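Local coordinates for protein DNA ligase (Archaeoglobus fulgidus, PDB 3GDE) that probably seals nicks in double-stranded DNA during replication, recombination and repair, using ATP and magnesium to join the strand ends, at residues K52-W57 against K119-F124; L73-G78 against K139-T144; T469-E474 against P525-L530. One frame throughout, in Å; residues are numbered along the deposited sequence.

Contact 1 (K52-W57 against K119-F124)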
loop_
_atom_site.group_PDB
_atom_site.type_symbol
_atom_site.label_atom_id
_atom_site.label_comp_id
_atom_site.label_asym_id
_atom_site.label_seq_id
_atom_site.Cartn_x
_atom_site.Cartn_y
_atom_site.Cartn_z
ATOM N N LYS A 52 10.104 1.287 -5.386
ATOM C CA LYS A 52 9.988 -0.022 -4.724
ATOM C C LYS A 52 11.225 -0.872 -4.954
ATOM O O LYS A 52 11.785 -0.905 -6.055
ATOM C CB LYS A 52 8.794 -0.830 -5.264
ATOM C CG LYS A 52 7.395 -0.338 -4.911
ATOM C CD LYS A 52 6.370 -1.269 -5.594
ATOM C CE LYS A 52 4.971 -0.679 -5.626
ATOM N NZ LYS A 52 4.873 0.584 -6.449
ATOM N N VAL A 53 11.617 -1.598 -3.919
ATOM C CA VAL A 53 12.678 -2.587 -4.026
ATOM C C VAL A 53 12.057 -3.994 -4.028
ATOM O O VAL A 53 12.520 -4.884 -4.756
ATOM C CB VAL A 53 13.721 -2.393 -2.899
ATOM C CG1 VAL A 53 14.796 -3.444 -2.956
ATOM C CG2 VAL A 53 14.337 -0.994 -2.979
ATOM N N TYR A 54 11.009 -4.173 -3.220
ATOM C CA TYR A 54 10.239 -5.421 -3.148
ATOM C C TYR A 54 8.754 -5.116 -3.250
ATOM O O TYR A 54 8.330 -4.041 -2.858
ATOM C CB TYR A 54 10.514 -6.190 -1.840
ATOM C CG TYR A 54 11.990 -6.423 -1.583
ATOM C CD1 TYR A 54 12.689 -7.426 -2.266
ATOM C CD2 TYR A 54 12.691 -5.618 -0.676
ATOM C CE1 TYR A 54 14.044 -7.625 -2.048
ATOM C CE2 TYR A 54 14.047 -5.807 -0.446
ATOM C CZ TYR A 54 14.721 -6.811 -1.136
ATOM O OH TYR A 54 16.067 -6.990 -0.918
ATOM N N PRO A 55 7.957 -6.055 -3.801
ATOM C CA PRO A 55 6.495 -5.997 -3.644
ATOM C C PRO A 55 6.111 -6.046 -2.161
ATOM O O PRO A 55 6.825 -6.648 -1.361
ATOM C CB PRO A 55 6.025 -7.260 -4.359
ATOM C CG PRO A 55 7.105 -7.555 -5.347
ATOM C CD PRO A 55 8.368 -7.201 -4.637
ATOM N N PRO A 56 5.000 -5.387 -1.780
ATOM C CA PRO A 56 4.631 -5.325 -0.356
ATOM C C PRO A 56 4.281 -6.696 0.243
ATOM O O PRO A 56 4.506 -6.933 1.433
ATOM C CB PRO A 56 3.404 -4.402 -0.345
ATOM C CG PRO A 56 2.851 -4.476 -1.740
ATOM C CD PRO A 56 4.048 -4.655 -2.635
ATOM N N TRP A 57 3.749 -7.584 -0.583
ATOM C CA TRP A 57 3.361 -8.916 -0.141
ATOM C C TRP A 57 4.543 -9.868 0.037
ATOM O O TRP A 57 4.423 -10.897 0.704
ATOM C CB TRP A 57 2.359 -9.500 -1.123
ATOM C CG TRP A 57 2.864 -9.563 -2.529
ATOM C CD1 TRP A 57 2.718 -8.610 -3.497
ATOM C CD2 TRP A 57 3.573 -10.655 -3.139
ATOM N NE1 TRP A 57 3.295 -9.040 -4.667
ATOM C CE2 TRP A 57 3.829 -10.288 -4.478
ATOM C CE3 TRP A 57 4.012 -11.906 -2.682
ATOM C CZ2 TRP A 57 4.517 -11.120 -5.369
ATOM C CZ3 TRP A 57 4.695 -12.739 -3.566
ATOM C CH2 TRP A 57 4.940 -12.337 -4.900
ATOM N N LYS A 119 24.546 -5.163 -8.901
ATOM C CA LYS A 119 25.172 -4.942 -7.597
ATOM C C LYS A 119 24.246 -4.261 -6.579
ATOM O O LYS A 119 24.236 -4.644 -5.404
ATOM C CB LYS A 119 26.474 -4.149 -7.714
ATOM C CG LYS A 119 27.398 -4.349 -6.506
ATOM C CD LYS A 119 28.105 -3.073 -6.099
ATOM C CE LYS A 119 29.567 -3.361 -5.755
ATOM N NZ LYS A 119 30.437 -3.238 -6.990
ATOM N N VAL A 120 23.483 -3.263 -7.024
ATOM C CA VAL A 120 22.484 -2.608 -6.166
ATOM C C VAL A 120 21.466 -3.628 -5.637
ATOM O O VAL A 120 21.200 -3.695 -4.445
ATOM C CB VAL A 120 21.747 -1.447 -6.895
ATOM C CG1 VAL A 120 20.577 -0.946 -6.068
ATOM C CG2 VAL A 120 22.708 -0.306 -7.175
ATOM N N ARG A 121 20.922 -4.422 -6.547
ATOM C CA ARG A 121 20.006 -5.503 -6.209
ATOM C C ARG A 121 20.603 -6.500 -5.203
ATOM O O ARG A 121 19.939 -6.860 -4.241
ATOM C CB ARG A 121 19.609 -6.238 -7.478
ATOM C CG ARG A 121 18.720 -7.428 -7.246
ATOM C CD ARG A 121 17.292 -6.966 -7.355
ATOM N NE ARG A 121 16.635 -6.940 -6.069
ATOM C CZ ARG A 121 15.484 -6.329 -5.821
ATOM N NH1 ARG A 121 14.851 -5.655 -6.767
ATOM N NH2 ARG A 121 14.980 -6.384 -4.599
ATOM N N GLU A 122 21.844 -6.927 -5.437
ATOM C CA GLU A 122 22.521 -7.915 -4.574
ATOM C C GLU A 122 22.765 -7.364 -3.174
ATOM O O GLU A 122 22.496 -8.042 -2.191
ATOM C CB GLU A 122 23.863 -8.376 -5.170
ATOM C CG GLU A 122 23.815 -8.824 -6.631
ATOM C CD GLU A 122 23.390 -10.281 -6.840
ATOM O OE1 GLU A 122 23.563 -10.760 -7.988
ATOM O OE2 GLU A 122 22.891 -10.944 -5.885
ATOM N N THR A 123 23.273 -6.135 -3.105
ATOM C CA THR A 123 23.505 -5.436 -1.841
ATOM C C THR A 123 22.203 -5.253 -1.046
ATOM O O THR A 123 22.175 -5.487 0.169
ATOM C CB THR A 123 24.166 -4.069 -2.095
ATOM O OG1 THR A 123 25.281 -4.255 -2.977
ATOM C CG2 THR A 123 24.634 -3.431 -0.783
ATOM N N PHE A 124 21.136 -4.845 -1.746
ATOM C CA PHE A 124 19.778 -4.754 -1.161
ATOM C C PHE A 124 19.267 -6.082 -0.606
ATOM O O PHE A 124 18.738 -6.122 0.512
ATOM C CB PHE A 124 18.769 -4.188 -2.166
ATOM C CG PHE A 124 18.850 -2.688 -2.346
ATOM C CD1 PHE A 124 18.062 -2.049 -3.291
ATOM C CD2 PHE A 124 19.727 -1.917 -1.585
ATOM C CE1 PHE A 124 18.116 -0.659 -3.461
ATOM C CE2 PHE A 124 19.799 -0.534 -1.760
ATOM C CZ PHE A 124 18.986 0.092 -2.697
#

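Contact 2 (L73-G78 against K139-T144)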
loop_
_atom_site.group_PDB
_atom_site.type_symbol
_atom_site.label_atom_id
_atom_site.label_comp_id
_atom_site.label_asym_id
_atom_site.label_seq_id
_atom_site.Cartn_x
_atom_site.Cartn_y
_atom_site.Cartn_z
ATOM N N LEU A 73 26.334 8.102 5.178
ATOM C CA LEU A 73 26.746 9.359 4.567
ATOM C C LEU A 73 27.849 10.056 5.375
ATOM O O LEU A 73 28.754 10.656 4.798
ATOM C CB LEU A 73 25.529 10.275 4.340
ATOM C CG LEU A 73 24.583 9.863 3.196
ATOM C CD1 LEU A 73 23.259 10.624 3.221
ATOM C CD2 LEU A 73 25.241 10.014 1.832
ATOM N N GLU A 74 27.765 9.959 6.702
ATOM C CA GLU A 74 28.825 10.375 7.613
ATOM C C GLU A 74 30.133 9.661 7.271
ATOM O O GLU A 74 31.183 10.298 7.124
ATOM C CB GLU A 74 28.470 9.955 9.032
ATOM C CG GLU A 74 27.725 10.925 9.897
ATOM C CD GLU A 74 28.177 10.782 11.343
ATOM O OE1 GLU A 74 29.242 11.336 11.678
ATOM O OE2 GLU A 74 27.496 10.083 12.132
ATOM N N ASN A 75 30.062 8.331 7.184
ATOM C CA ASN A 75 31.240 7.508 6.910
ATOM C C ASN A 75 31.956 7.891 5.628
ATOM O O ASN A 75 33.176 8.020 5.624
ATOM C CB ASN A 75 30.893 6.019 6.854
ATOM C CG ASN A 75 30.527 5.442 8.204
ATOM O OD1 ASN A 75 29.831 4.424 8.284
ATOM N ND2 ASN A 75 30.983 6.082 9.273
ATOM N N VAL A 76 31.196 8.090 4.551
ATOM C CA VAL A 76 31.793 8.303 3.236
ATOM C C VAL A 76 32.304 9.725 3.026
ATOM O O VAL A 76 33.328 9.924 2.367
ATOM C CB VAL A 76 30.851 7.866 2.069
ATOM C CG1 VAL A 76 30.571 6.380 2.147
ATOM C CG2 VAL A 76 29.529 8.651 2.068
ATOM N N SER A 77 31.604 10.706 3.599
ATOM C CA SER A 77 31.883 12.119 3.336
ATOM C C SER A 77 32.778 12.751 4.389
ATOM O O SER A 77 33.402 13.792 4.143
ATOM C CB SER A 77 30.582 12.909 3.259
ATOM O OG SER A 77 29.940 12.941 4.524
ATOM N N GLY A 78 32.820 12.136 5.565
ATOM C CA GLY A 78 33.552 12.694 6.691
ATOM C C GLY A 78 32.784 13.762 7.453
ATOM O O GLY A 78 33.140 14.070 8.590
ATOM N N LYS A 139 24.471 -3.286 8.082
ATOM C CA LYS A 139 23.664 -2.548 7.109
ATOM C C LYS A 139 24.294 -1.205 6.770
ATOM O O LYS A 139 24.385 -0.835 5.610
ATOM C CB LYS A 139 22.245 -2.333 7.622
ATOM C CG LYS A 139 21.397 -3.571 7.595
ATOM C CD LYS A 139 19.973 -3.204 7.897
ATOM C CE LYS A 139 19.231 -4.360 8.502
ATOM N NZ LYS A 139 17.810 -3.980 8.672
ATOM N N ILE A 140 24.739 -0.484 7.788
ATOM C CA ILE A 140 25.434 0.780 7.581
ATOM C C ILE A 140 26.726 0.557 6.770
ATOM O O ILE A 140 27.021 1.318 5.857
ATOM C CB ILE A 140 25.702 1.508 8.931
ATOM C CG1 ILE A 140 24.366 1.930 9.571
ATOM C CG2 ILE A 140 26.627 2.716 8.738
ATOM C CD1 ILE A 140 24.429 2.231 11.097
ATOM N N MET A 141 27.470 -0.504 7.081
ATOM C CA MET A 141 28.696 -0.802 6.342
ATOM C C MET A 141 28.437 -1.146 4.875
ATOM O O MET A 141 29.188 -0.729 4.002
ATOM C CB MET A 141 29.508 -1.901 7.047
ATOM C CG MET A 141 30.086 -1.464 8.405
ATOM S SD MET A 141 30.736 0.227 8.359
ATOM C CE MET A 141 32.135 -0.024 7.264
ATOM N N LEU A 142 27.358 -1.881 4.610
ATOM C CA LEU A 142 26.945 -2.211 3.240
ATOM C C LEU A 142 26.496 -0.993 2.441
ATOM O O LEU A 142 26.878 -0.829 1.287
ATOM C CB LEU A 142 25.858 -3.286 3.238
ATOM C CG LEU A 142 26.324 -4.701 3.600
ATOM C CD1 LEU A 142 25.125 -5.610 3.863
ATOM C CD2 LEU A 142 27.250 -5.279 2.512
ATOM N N LEU A 143 25.685 -0.143 3.060
ATOM C CA LEU A 143 25.299 1.135 2.460
ATOM C C LEU A 143 26.501 2.054 2.214
ATOM O O LEU A 143 26.565 2.709 1.178
ATOM C CB LEU A 143 24.287 1.855 3.357
ATOM C CG LEU A 143 22.906 1.240 3.562
ATOM C CD1 LEU A 143 22.213 1.919 4.747
ATOM C CD2 LEU A 143 22.047 1.318 2.275
ATOM N N THR A 144 27.415 2.117 3.187
ATOM C CA THR A 144 28.686 2.859 3.104
ATOM C C THR A 144 29.564 2.401 1.933
ATOM O O THR A 144 30.192 3.223 1.261
ATOM C CB THR A 144 29.495 2.714 4.422
ATOM O OG1 THR A 144 28.776 3.322 5.496
ATOM C CG2 THR A 144 30.898 3.357 4.326
#

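Contact 3 (T469-E474 against P525-L530)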
loop_
_atom_site.group_PDB
_atom_site.type_symbol
_atom_site.label_atom_id
_atom_site.label_comp_id
_atom_site.label_asym_id
_atom_site.label_seq_id
_atom_site.Cartn_x
_atom_site.Cartn_y
_atom_site.Cartn_z
ATOM N N THR A 469 -7.472 18.046 16.074
ATOM C CA THR A 469 -8.302 17.413 17.103
ATOM C C THR A 469 -8.227 15.891 17.053
ATOM O O THR A 469 -7.954 15.307 16.011
ATOM C CB THR A 469 -9.796 17.871 17.033
ATOM O OG1 THR A 469 -10.342 17.595 15.732
ATOM C CG2 THR A 469 -9.913 19.353 17.299
ATOM N N GLY A 470 -8.477 15.262 18.196
ATOM C CA GLY A 470 -8.554 13.818 18.297
ATOM C C GLY A 470 -7.303 13.201 18.885
ATOM O O GLY A 470 -7.230 11.977 19.014
ATOM N N PHE A 471 -6.331 14.044 19.246
ATOM C CA PHE A 471 -5.027 13.588 19.769
ATOM C C PHE A 471 -4.964 13.642 21.297
ATOM O O PHE A 471 -5.370 14.638 21.894
ATOM C CB PHE A 471 -3.886 14.469 19.232
ATOM C CG PHE A 471 -3.750 14.475 17.739
ATOM C CD1 PHE A 471 -3.076 13.445 17.077
ATOM C CD2 PHE A 471 -4.253 15.533 16.990
ATOM C CE1 PHE A 471 -2.935 13.459 15.697
ATOM C CE2 PHE A 471 -4.122 15.550 15.612
ATOM C CZ PHE A 471 -3.464 14.500 14.962
ATOM N N THR A 472 -4.449 12.587 21.928
ATOM C CA THR A 472 -4.040 12.669 23.340
ATOM C C THR A 472 -2.646 13.265 23.374
ATOM O O THR A 472 -1.989 13.375 22.336
ATOM C CB THR A 472 -3.949 11.299 24.022
ATOM O OG1 THR A 472 -2.942 10.510 23.380
ATOM C CG2 THR A 472 -5.270 10.569 23.972
ATOM N N GLU A 473 -2.169 13.636 24.552
ATOM C CA GLU A 473 -0.840 14.223 24.601
ATOM C C GLU A 473 0.281 13.214 24.444
ATOM O O GLU A 473 1.336 13.549 23.919
ATOM C CB GLU A 473 -0.641 15.180 25.785
ATOM C CG GLU A 473 -0.910 14.655 27.169
ATOM C CD GLU A 473 -0.610 15.723 28.222
ATOM O OE1 GLU A 473 0.037 15.387 29.252
ATOM O OE2 GLU A 473 -0.995 16.903 27.995
ATOM N N GLU A 474 0.034 11.972 24.844
ATOM C CA GLU A 474 0.959 10.901 24.531
ATOM C C GLU A 474 0.995 10.618 23.007
ATOM O O GLU A 474 2.062 10.337 22.462
ATOM C CB GLU A 474 0.689 9.645 25.373
ATOM C CG GLU A 474 -0.495 8.801 24.930
ATOM C CD GLU A 474 -0.813 7.663 25.892
ATOM O OE1 GLU A 474 -1.936 7.657 26.460
ATOM O OE2 GLU A 474 0.055 6.776 26.073
ATOM N N PRO A 525 -11.948 17.763 10.245
ATOM C CA PRO A 525 -11.182 16.524 10.269
ATOM C C PRO A 525 -10.819 16.180 11.714
ATOM O O PRO A 525 -10.610 17.072 12.538
ATOM C CB PRO A 525 -9.929 16.869 9.456
ATOM C CG PRO A 525 -9.772 18.329 9.624
ATOM C CD PRO A 525 -11.170 18.873 9.655
ATOM N N ARG A 526 -10.767 14.894 12.027
ATOM C CA ARG A 526 -10.531 14.478 13.398
ATOM C C ARG A 526 -9.694 13.220 13.366
ATOM O O ARG A 526 -10.021 12.276 12.655
ATOM C CB ARG A 526 -11.869 14.253 14.141
ATOM C CG ARG A 526 -11.741 13.725 15.579
ATOM C CD ARG A 526 -13.090 13.761 16.344
ATOM N NE ARG A 526 -13.408 15.117 16.791
ATOM C CZ ARG A 526 -12.965 15.659 17.923
ATOM N NH1 ARG A 526 -12.193 14.957 18.749
ATOM N NH2 ARG A 526 -13.288 16.915 18.227
ATOM N N PHE A 527 -8.618 13.216 14.146
ATOM C CA PHE A 527 -7.688 12.100 14.188
ATOM C C PHE A 527 -8.326 10.901 14.871
ATOM O O PHE A 527 -8.856 11.019 15.972
ATOM C CB PHE A 527 -6.400 12.525 14.900
ATOM C CG PHE A 527 -5.363 11.419 15.044
ATOM C CD1 PHE A 527 -4.562 11.037 13.960
ATOM C CD2 PHE A 527 -5.161 10.796 16.276
ATOM C CE1 PHE A 527 -3.607 10.028 14.100
ATOM C CE2 PHE A 527 -4.197 9.788 16.426
ATOM C CZ PHE A 527 -3.414 9.415 15.338
ATOM N N VAL A 528 -8.287 9.756 14.196
ATOM C CA VAL A 528 -8.739 8.494 14.767
ATOM C C VAL A 528 -7.537 7.691 15.300
ATOM O O VAL A 528 -7.455 7.420 16.498
ATOM C CB VAL A 528 -9.568 7.678 13.741
ATOM C CG1 VAL A 528 -10.145 6.422 14.382
ATOM C CG2 VAL A 528 -10.699 8.545 13.152
ATOM N N ARG A 529 -6.609 7.331 14.405
ATOM C CA ARG A 529 -5.367 6.648 14.771
ATOM C C ARG A 529 -4.313 6.677 13.661
ATOM O O ARG A 529 -4.624 6.914 12.486
ATOM C CB ARG A 529 -5.641 5.192 15.153
ATOM C CG ARG A 529 -6.174 4.337 14.019
ATOM C CD ARG A 529 -6.656 3.007 14.568
ATOM N NE ARG A 529 -8.040 2.784 14.171
ATOM C CZ ARG A 529 -9.102 2.957 14.957
ATOM N NH1 ARG A 529 -8.983 3.325 16.223
ATOM N NH2 ARG A 529 -10.299 2.736 14.459
ATOM N N LEU A 530 -3.069 6.398 14.052
ATOM C CA LEU A 530 -1.979 6.180 13.115
ATOM C C LEU A 530 -2.181 4.827 12.436
ATOM O O LEU A 530 -2.437 3.840 13.105
ATOM C CB LEU A 530 -0.634 6.193 13.866
ATOM C CG LEU A 530 0.687 5.870 13.151
ATOM C CD1 LEU A 530 1.126 6.988 12.188
ATOM C CD2 LEU A 530 1.767 5.621 14.187
HETATM O O HOH W 1 -12.491 18.323 14.239
HETATM O O HOH W 2 -8.867 18.912 13.626
HETATM O O HOH W 3 -7.716 9.498 18.590
#

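Contact 1 (K52-W57 against K119-F124)
Arg121 reaches from helix 117-129 to the loop carbonyl of Val53 and passes beside Tyr54. From CB, CG stands anti to the backbone N (chi1 177°) and leads off the helix; Phe48 of helix 39-49 touches the side chain. The chain then bends at chi2 and again at chi3, and CZ comes to rest 3.5 Å from Val53 O. Beyond it the guanidinium grips that one oxygen end-on with both terminal nitrogens, the oxygen lying in the guanidinium plane. NH2 donates over 2.9 Å to Val53 O, above the carbonyl plane, while NH1 gives the longer bond and also forms a salt bridge with Asp44. The loop is thereby tied to a helix of the all-helical N-terminal DNA ligase region; an arginine suits the place, since its flat head carries several N-H groups, enough for Val53 O and Asp44 together. NH2 sits 3.0 Å from Tyr54 CE1, the two flat groups inclined at 63°. Tyr54 OH, hydrogen-bonded to Asp125, lies at 3.2 Å from Phe124 O. Val53, branched at CB, sets CG1 3.6 Å from Phe124 CD1 and CG2 near CE1, while Leu161 of helix 152-162 touches both residues.

Contact 2 (L73-G78 against K139-T144)
Val76 and Asn75, on the last turn of helix 66-77, meet Thr144 on helix 135-149. The tight part lies on the Val76 side. Val76 CG1, anti to the carbonyl carbon at chi1 -63°, presses to 3.3 Å from the backbone Thr144 O and stands 3.7 Å from Thr144 CG2, the two side chains sliding past each other in opposite directions. A compact branched residue suits this spot, since it brings a methyl close to the neighbouring backbone with little bulk. Thr144 is suited by its two unlike branches. CG2, anti to its own backbone N, supplies the apolar surface and also lies against Asn75 CB, whereas OG1 turns back to donate a 2.7 Å bond to Ile140 O one turn earlier, so the hydroxyl is satisfied inside its own helix.

The other side of the contact is looser and reaches the solvent. There Asn75 crosses Thr144 at about a right angle and places OD1 3.2 Å from Thr144 OG1, whose proton is already given to Ile140 O. OD1 also lies 3.7 Å from Ile140 CG2, and Met141 SD is more distant still at 4.3 Å. A polar amide and a flexible thioether are at home on such an exposed margin.

The axes of the short helical segments 73-77 and 139-144 approach to 9.4 Å and cross at -44°. Earlier turns of helix 66-77 continue the packing, with Ala72 against Thr144 and with Leu68 and Glu71 against Ile140. Leu73 faces helix 81-91 through Ile84, and Leu142 and Leu143 pack on Ile127 of helix 117-129, so the pair lies at the surface of an all-helical region, with helices 81-91 and 117-129 beside it.

Contact 3 (T469-E474 against P525-L530)
In the OB-fold domain, the turn between strand 461-467 and helix 473-483 closes against strand 526-530, bringing Thr469, Gly470 and Phe471 onto Arg526 and Phe527. Phe527 N donates a nearly straight 2.9 Å bond to Thr469 O, at 170°. Water bridges add to this hold: one water joins Thr469 OG1 to Pro525 O, and a second, accepting from Thr469 N, donates to the same carbonyl. Arg526, bent at chi3, turns one guanidinium face to Thr469, its NH2 3.8 Å from Thr469 CB; the long, polar side chain suits this exposed rim. Gly470 passes so close to the strand that a side chain would run into Phe527 O, and its positive phi likewise calls for glycine.

An OB fold commonly carries a helix between its third and fourth strands, and here Thr472 is its N-cap, its OG1 bonded to Asp475 N. Just ahead of that cap, the Phe471 and Phe527 rings form an offset stack, centroids 4.3 Å apart and planes at 18°. Phe471 CE1 lies 3.2 Å from Phe527 CG, and Phe527 CB makes a CH-pi contact over the Phe471 face, 3.7 Å from its centroid. CG of Phe527 is anti to the backbone N (chi1 178°), and the far face of its ring receives Arg529 N over the centre, while Gly470 O meets its edge in plane. An alanine in place of Phe527 would keep the CB contact but would probably open a gap beside Phe471 CE1 and leave the Phe471 ring freer to turn. Phe503 on strand 502-506 meets the Phe527 ring edge-to-face, and Phe449 packs on Phe471. Further along, Val528 and Arg529 both face Glu504 in a classic beta bulge, and Arg529 NE also forms a salt bridge with Glu504.

Overall arrangement
Contacts 1 and 2 share the helical N-terminal DNA ligase region, and their segments alternate along the chain: 52-57, 73-78, 119-124, 139-144. Their centres are 19 Å apart, yet they touch, Thr123 CG2 packing 4.0 Å from Leu142 O where the successive helices 117-129 and 135-149 meet. The two closures are thus interlocked in one helical body. Contact 3 comes later, in the OB-fold domain beyond the adenylation domain, with centres 34 Å from contact 1 and 37 Å from contact 2, and nearest atoms about 17 and 19 Å away. None of the three contacts joins one domain to another, consistent with separate bodies brought together in this tightly closed conformation.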